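PDB 3IUZ: putative glyoxalase superfamily protein, which probably acts as an iron(II)-dependent dioxygenase of the 2-oxoadipate dioxygenase/decarboxylase family, converting 2-oxoadipate to 2-hydroxyglutarate. Local coordinates for residues A[158-161]-A[162-166]; A[91-94]-A[95-98]; A[152-155]-A[156-159]. One frame throughout, in Å; residues are numbered along the deposited sequence. Where two conformers were deposited one is given.

Contact 1: residues A[158-161]-A[162-166]; sequences EAVG and RVTGN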
loop_
_atom_site.group_PDB
_atom_site.type_symbol
_atom_site.label_atom_id
_atom_site.label_comp_id
_atom_site.label_asym_id
_atom_site.label_seq_id
_atom_site.Cartn_x
_atom_site.Cartn_y
_atom_site.Cartn_z
ATOM N N GLU A 158 -5.984 -15.975 20.718
ATOM C CA GLU A 158 -6.483 -15.021 21.717
ATOM C C GLU A 158 -5.784 -13.675 21.620
ATOM O O GLU A 158 -6.402 -12.629 21.791
ATOM C CB GLU A 158 -6.250 -15.570 23.123
ATOM C CG GLU A 158 -7.096 -16.781 23.443
ATOM C CD GLU A 158 -6.538 -17.577 24.623
ATOM O OE1 GLU A 158 -5.665 -17.032 25.376
ATOM O OE2 GLU A 158 -6.981 -18.746 24.775
ATOM N N ALA A 159 -4.479 -13.713 21.369
ATOM C CA ALA A 159 -3.702 -12.494 21.190
ATOM C C ALA A 159 -4.202 -11.715 19.962
ATOM O O ALA A 159 -4.395 -10.505 20.045
ATOM C CB ALA A 159 -2.241 -12.804 21.055
ATOM N N VAL A 160 -4.433 -12.427 18.855
ATOM C CA VAL A 160 -4.959 -11.771 17.667
ATOM C C VAL A 160 -6.230 -10.976 17.998
ATOM O O VAL A 160 -6.304 -9.780 17.722
ATOM C CB VAL A 160 -5.168 -12.746 16.493
ATOM C CG1 VAL A 160 -5.921 -12.040 15.310
ATOM C CG2 VAL A 160 -3.833 -13.292 16.048
ATOM N N GLY A 161 -7.196 -11.616 18.644
ATOM C CA GLY A 161 -8.451 -10.969 18.923
ATOM C C GLY A 161 -8.323 -9.787 19.862
ATOM O O GLY A 161 -8.989 -8.774 19.692
ATOM N N ARG A 162 -7.446 -9.884 20.859
ATOM C CA ARG A 162 -7.230 -8.715 21.701
ATOM C C ARG A 162 -6.653 -7.545 20.901
ATOM O O ARG A 162 -6.985 -6.410 21.180
ATOM C CB ARG A 162 -6.343 -9.015 22.920
ATOM C CG ARG A 162 -7.090 -9.643 24.072
ATOM C CD ARG A 162 -6.243 -9.562 25.333
ATOM N NE ARG A 162 -5.084 -10.408 25.135
ATOM C CZ ARG A 162 -5.094 -11.725 25.283
ATOM N NH1 ARG A 162 -6.195 -12.356 25.679
ATOM N NH2 ARG A 162 -3.996 -12.408 25.062
ATOM N N VAL A 163 -5.822 -7.822 19.907
ATOM C CA VAL A 163 -5.181 -6.766 19.145
ATOM C C VAL A 163 -6.179 -6.159 18.155
ATOM O O VAL A 163 -6.320 -4.937 18.114
ATOM C CB VAL A 163 -3.877 -7.241 18.447
ATOM C CG1 VAL A 163 -3.434 -6.239 17.400
ATOM C CG2 VAL A 163 -2.738 -7.487 19.490
ATOM N N THR A 164 -6.895 -7.005 17.422
ATOM C CA THR A 164 -7.783 -6.542 16.349
ATOM C C THR A 164 -9.239 -6.270 16.759
ATOM O O THR A 164 -9.946 -5.559 16.043
ATOM C CB THR A 164 -7.784 -7.511 15.127
ATOM O OG1 THR A 164 -8.293 -8.792 15.516
ATOM C CG2 THR A 164 -6.363 -7.655 14.524
ATOM N N GLY A 165 -9.689 -6.796 17.905
ATOM C CA GLY A 165 -11.108 -6.802 18.224
ATOM C C GLY A 165 -11.685 -5.438 18.594
ATOM O O GLY A 165 -12.879 -5.288 18.766
ATOM N N ASN A 166 -10.838 -4.430 18.655
ATOM C CA ASN A 166 -11.287 -3.060 18.918
ATOM C C ASN A 166 -11.159 -2.164 17.687
ATOM O O ASN A 166 -11.327 -0.952 17.787
ATOM C CB ASN A 166 -10.491 -2.454 20.108
ATOM C CG ASN A 166 -8.952 -2.380 19.839
ATOM O OD1 ASN A 166 -8.501 -2.081 18.710
ATOM N ND2 ASN A 166 -8.160 -2.639 20.881
#

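Contact 2: residues A[91-94]-A[95-98]; sequences RDNG and ALPE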
loop_
_atom_site.group_PDB
_atom_site.type_symbol
_atom_site.label_atom_id
_atom_site.label_comp_id
_atom_site.label_asym_id
_atom_site.label_seq_id
_atom_site.Cartn_x
_atom_site.Cartn_y
_atom_site.Cartn_z
ATOM N N ARG A 91 -12.805 -13.156 12.621
ATOM C CA ARG A 91 -14.124 -12.604 12.930
ATOM C C ARG A 91 -14.082 -11.555 14.053
ATOM O O ARG A 91 -14.929 -10.653 14.103
ATOM C CB ARG A 91 -15.028 -13.725 13.363
ATOM C CG ARG A 91 -16.464 -13.271 13.444
ATOM C CD ARG A 91 -17.212 -13.841 12.328
ATOM N NE ARG A 91 -18.619 -13.504 12.458
ATOM C CZ ARG A 91 -19.617 -14.326 12.184
ATOM N NH1 ARG A 91 -19.395 -15.592 11.806
ATOM N NH2 ARG A 91 -20.855 -13.871 12.275
ATOM N N ASP A 92 -13.095 -11.644 14.921
ATOM C CA ASP A 92 -12.967 -10.681 16.013
ATOM C C ASP A 92 -12.160 -9.478 15.548
ATOM O O ASP A 92 -10.993 -9.324 15.898
ATOM C CB ASP A 92 -12.336 -11.348 17.215
ATOM C CG ASP A 92 -12.517 -10.556 18.502
ATOM O OD1 ASP A 92 -13.216 -9.516 18.507
ATOM O OD2 ASP A 92 -11.944 -11.008 19.516
ATOM N N ASN A 93 -12.786 -8.654 14.717
ATOM C CA ASN A 93 -12.085 -7.584 13.982
ATOM C C ASN A 93 -12.695 -6.237 14.274
ATOM O O ASN A 93 -12.539 -5.301 13.502
ATOM C CB ASN A 93 -12.114 -7.850 12.480
ATOM C CG ASN A 93 -10.842 -7.394 11.770
ATOM O OD1 ASN A 93 -9.773 -7.380 12.357
ATOM N ND2 ASN A 93 -10.962 -7.011 10.496
ATOM N N GLY A 94 -13.421 -6.128 15.391
ATOM C CA GLY A 94 -14.037 -4.858 15.764
ATOM C C GLY A 94 -15.040 -4.391 14.729
ATOM O O GLY A 94 -15.863 -5.150 14.287
ATOM N N ALA A 95 -14.956 -3.141 14.317
ATOM C CA ALA A 95 -15.854 -2.583 13.299
ATOM C C ALA A 95 -15.369 -2.740 11.861
ATOM O O ALA A 95 -16.030 -2.267 10.929
ATOM C CB ALA A 95 -16.111 -1.123 13.599
ATOM N N LEU A 96 -14.216 -3.400 11.679
ATOM C CA LEU A 96 -13.534 -3.509 10.411
ATOM C C LEU A 96 -13.923 -4.807 9.720
ATOM O O LEU A 96 -13.850 -5.877 10.346
ATOM C CB LEU A 96 -12.006 -3.479 10.633
ATOM C CG LEU A 96 -11.093 -3.222 9.411
ATOM C CD1 LEU A 96 -11.366 -1.832 8.831
ATOM C CD2 LEU A 96 -9.639 -3.425 9.938
ATOM N N PRO A 97 -14.426 -4.718 8.468
ATOM C CA PRO A 97 -14.674 -5.955 7.742
ATOM C C PRO A 97 -13.426 -6.859 7.745
ATOM O O PRO A 97 -12.285 -6.390 7.810
ATOM C CB PRO A 97 -15.007 -5.495 6.307
ATOM C CG PRO A 97 -15.463 -4.030 6.467
ATOM C CD PRO A 97 -14.669 -3.519 7.650
ATOM N N GLU A 98 -13.667 -8.146 7.640
ATOM C CA GLU A 98 -12.649 -9.138 7.811
ATOM C C GLU A 98 -11.776 -9.235 6.576
ATOM O O GLU A 98 -12.277 -9.241 5.469
ATOM C CB GLU A 98 -13.310 -10.498 8.029
ATOM C CG GLU A 98 -14.197 -10.612 9.257
ATOM C CD GLU A 98 -14.935 -11.951 9.322
ATOM O OE1 GLU A 98 -14.322 -12.968 8.975
ATOM O OE2 GLU A 98 -16.127 -11.966 9.685
#

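Contact 3: residues A[152-155]-A[156-159]; sequences FSDA and FREA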
loop_
_atom_site.group_PDB
_atom_site.type_symbol
_atom_site.label_atom_id
_atom_site.label_comp_id
_atom_site.label_asym_id
_atom_site.label_seq_id
_atom_site.Cartn_x
_atom_site.Cartn_y
_atom_site.Cartn_z
ATOM N N PHE A 152 -2.786 -21.477 14.294
ATOM C CA PHE A 152 -1.817 -21.109 15.307
ATOM C C PHE A 152 -2.276 -21.526 16.708
ATOM O O PHE A 152 -3.382 -22.019 16.886
ATOM C CB PHE A 152 -1.527 -19.622 15.214
ATOM C CG PHE A 152 -0.748 -19.252 13.988
ATOM C CD1 PHE A 152 -1.398 -19.046 12.769
ATOM C CD2 PHE A 152 0.627 -19.171 14.028
ATOM C CE1 PHE A 152 -0.696 -18.725 11.633
ATOM C CE2 PHE A 152 1.358 -18.846 12.896
ATOM C CZ PHE A 152 0.696 -18.617 11.677
ATOM N N SER A 153 -1.432 -21.306 17.697
ATOM C CA SER A 153 -1.769 -21.714 19.052
ATOM C C SER A 153 -2.996 -21.015 19.638
ATOM O O SER A 153 -3.444 -19.979 19.154
ATOM C CB SER A 153 -0.552 -21.521 19.972
ATOM O OG SER A 153 -0.360 -20.167 20.338
ATOM N N ASP A 154 -3.534 -21.603 20.705
ATOM C CA ASP A 154 -4.619 -20.983 21.412
ATOM C C ASP A 154 -4.200 -19.618 21.863
ATOM O O ASP A 154 -4.950 -18.654 21.728
ATOM C CB ASP A 154 -5.029 -21.785 22.646
ATOM C CG ASP A 154 -5.810 -23.041 22.317
ATOM O OD1 ASP A 154 -6.199 -23.265 21.155
ATOM O OD2 ASP A 154 -6.010 -23.836 23.263
ATOM N N ALA A 155 -3.010 -19.544 22.431
ATOM C CA ALA A 155 -2.534 -18.288 22.991
ATOM C C ALA A 155 -2.448 -17.213 21.892
ATOM O O ALA A 155 -2.796 -16.046 22.073
ATOM C CB ALA A 155 -1.157 -18.493 23.704
ATOM N N PHE A 156 -1.943 -17.637 20.765
ATOM C CA PHE A 156 -1.791 -16.751 19.606
ATOM C C PHE A 156 -3.148 -16.238 19.115
ATOM O O PHE A 156 -3.336 -15.040 18.934
ATOM C CB PHE A 156 -1.100 -17.528 18.515
ATOM C CG PHE A 156 -0.843 -16.755 17.263
ATOM C CD1 PHE A 156 -1.836 -16.627 16.311
ATOM C CD2 PHE A 156 0.425 -16.238 16.986
ATOM C CE1 PHE A 156 -1.611 -15.942 15.129
ATOM C CE2 PHE A 156 0.663 -15.578 15.782
ATOM C CZ PHE A 156 -0.359 -15.434 14.855
ATOM N N ARG A 157 -4.102 -17.142 18.940
ATOM C CA ARG A 157 -5.419 -16.721 18.451
ATOM C C ARG A 157 -6.142 -15.772 19.408
ATOM O O ARG A 157 -6.798 -14.839 18.965
ATOM C CB ARG A 157 -6.261 -17.943 18.049
ATOM C CG ARG A 157 -5.644 -18.623 16.803
ATOM C CD ARG A 157 -6.173 -19.990 16.339
ATOM N NE ARG A 157 -7.161 -20.462 17.234
ATOM C CZ ARG A 157 -6.976 -21.364 18.177
ATOM N NH1 ARG A 157 -5.829 -22.015 18.343
ATOM N NH2 ARG A 157 -7.992 -21.637 18.928
ATOM N N GLU A 158 -5.984 -15.975 20.718
ATOM C CA GLU A 158 -6.483 -15.021 21.717
ATOM C C GLU A 158 -5.784 -13.675 21.620
ATOM O O GLU A 158 -6.402 -12.629 21.791
ATOM C CB GLU A 158 -6.250 -15.570 23.123
ATOM C CG GLU A 158 -7.096 -16.781 23.443
ATOM C CD GLU A 158 -6.538 -17.577 24.623
ATOM O OE1 GLU A 158 -5.665 -17.032 25.376
ATOM O OE2 GLU A 158 -6.981 -18.746 24.775
ATOM N N ALA A 159 -4.479 -13.713 21.369
ATOM C CA ALA A 159 -3.702 -12.494 21.190
ATOM C C ALA A 159 -4.202 -11.715 19.962
ATOM O O ALA A 159 -4.395 -10.505 20.045
ATOM C CB ALA A 159 -2.241 -12.804 21.055
#

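Contact 1: residues A[158-161]-A[162-166]
Consecutive i to i+4 backbone bonds join E158–G161 to R162–G165 through the last turns of the alpha-helix 154-164: R162 N to E158 O, V163 N to A159 O, T164 N to V160 O at 2.9 Å, and G165 N to G161 O just past the helix end. The guanidinium of R162 folds back along the helix surface and lays one face over the carbonyl oxygen of E158, which stands 3.8 Å above the plane. A bend at chi3 (-67°) turns the group back in this way, bringing NH2 close to the backbone of A159 and NH1 within 4.1 Å of E158 CB. The carboxylate of E158 stays apart, with OE1 4.7 Å from R162 NH1, so the two charges are near but not in contact; NE of R162 instead forms a salt bridge with D215 of helix 213-222. On the buried side, V160 and T164 run side by side, while A159, V160 and V163 pack on helices 213-222 and 224-232. T164 holds its hydroxyl between backbone N and carbonyl carbon (chi1 63°), where it hydrogen-bonds D92 O of the loop 91-98; V160 O, 3.1 Å from T164 OG1, is a second acceptor within reach of the same proton.

Contact 2: residues A[91-94]-A[95-98]
This is a local turn contact at the protein surface, in the loop between strand 80-87 and helix 101-110, where R91–G94 doubles back against A95–E98 with the two directions 151° apart. A type II' beta turn from N93 to L96 makes the reversal, closed by L96 N donating to N93 O at 3.1 Å. G94 has a positive phi, which by itself favours glycine.

The buried side chain of N93 bridges the inside of the bend. Its ND2 lies 3.1 Å from both L96 O and P97 O; both hydrogen bonds are bent and weak. The same amide nitrogen also packs against L96, at 3.7 Å from L96 CB. L96 continues the packing beyond the turn, onto S167, P170 and N234 and onto A102 and R105 of helix 101-110.

Farther from the turn, R91 and E98 cross with their guanidinium and carboxylate planes 21° apart. The closest touch is between R91 CD and E98 OE2 at 3.4 Å. The oxygen sits off the plane of the guanidinium, where none of its hydrogens is directed, with R91 NE 4.0 Å from E98 OE2; the two attract as opposite charges without forming a salt bridge. Just before the reversal D92 centres an inverse gamma turn, and the whole is a tight glycine-containing beta turn of type II', braced by an asparagine side chain.

Contact 3: residues A[152-155]-A[156-159]
F152, just ahead of helix 154-164, stacks on F156 in its first turn, its ring offset over one face of the other with centroids 4.3 Å apart and planes at 17°. F156 reaches it with CG anti to the backbone N (chi1 -179°), and its CD1 comes to 3.2 Å from F152 CB, a tight approach. The carbonyl of F152 also takes a nearly straight bond from R157 NH1, 2.8 Å from F152 O and in the guanidinium plane. S153 is the N-cap: its OG accepts from F156 N at 3.0 Å, and the same hydroxyl bonds E222 of helix 213-222. The backbone oxygen of S153 receives R157 N, opening the helical pattern. D154 next meets R157 end-on in a salt bridge, one carboxylate oxygen, OD1, gripped by both NH1 (3.1 Å) and NH2 (3.3 Å) of R157, with the carboxylate and guanidinium planes 78° apart. NH1 thus bridges F152 O and D154 OD1, tying the residue before the cap to the first turn. A155 continues the helix by accepting from A159 N. The aromatic pair faces helix 213-222: F156 packs on L219 and E222, and F152 on E222, while the F152 ring also meets that of F147 at the end of strand 141-147.

Overall arrangement
From the N terminus, contact 2 comes first, closing the beta turn in the loop between strand 80-87 and helix 101-110. The chain then runs through helix 101-110 and three strands before contact 3 starts helix 154-164 and contact 1 finishes it. Contact 2 precedes the other two in series; contacts 3 and 1 overlap at E158 and A159, their centres 10 Å apart, and none nests inside another. The far end of the helix comes back to the early loop: T164 OG1 probably hydrogen-bonds D92 O, joining contact 1 to contact 2, whereas contacts 2 and 3 do not touch. Helix 213-222 packs against both contacts 3 and 1.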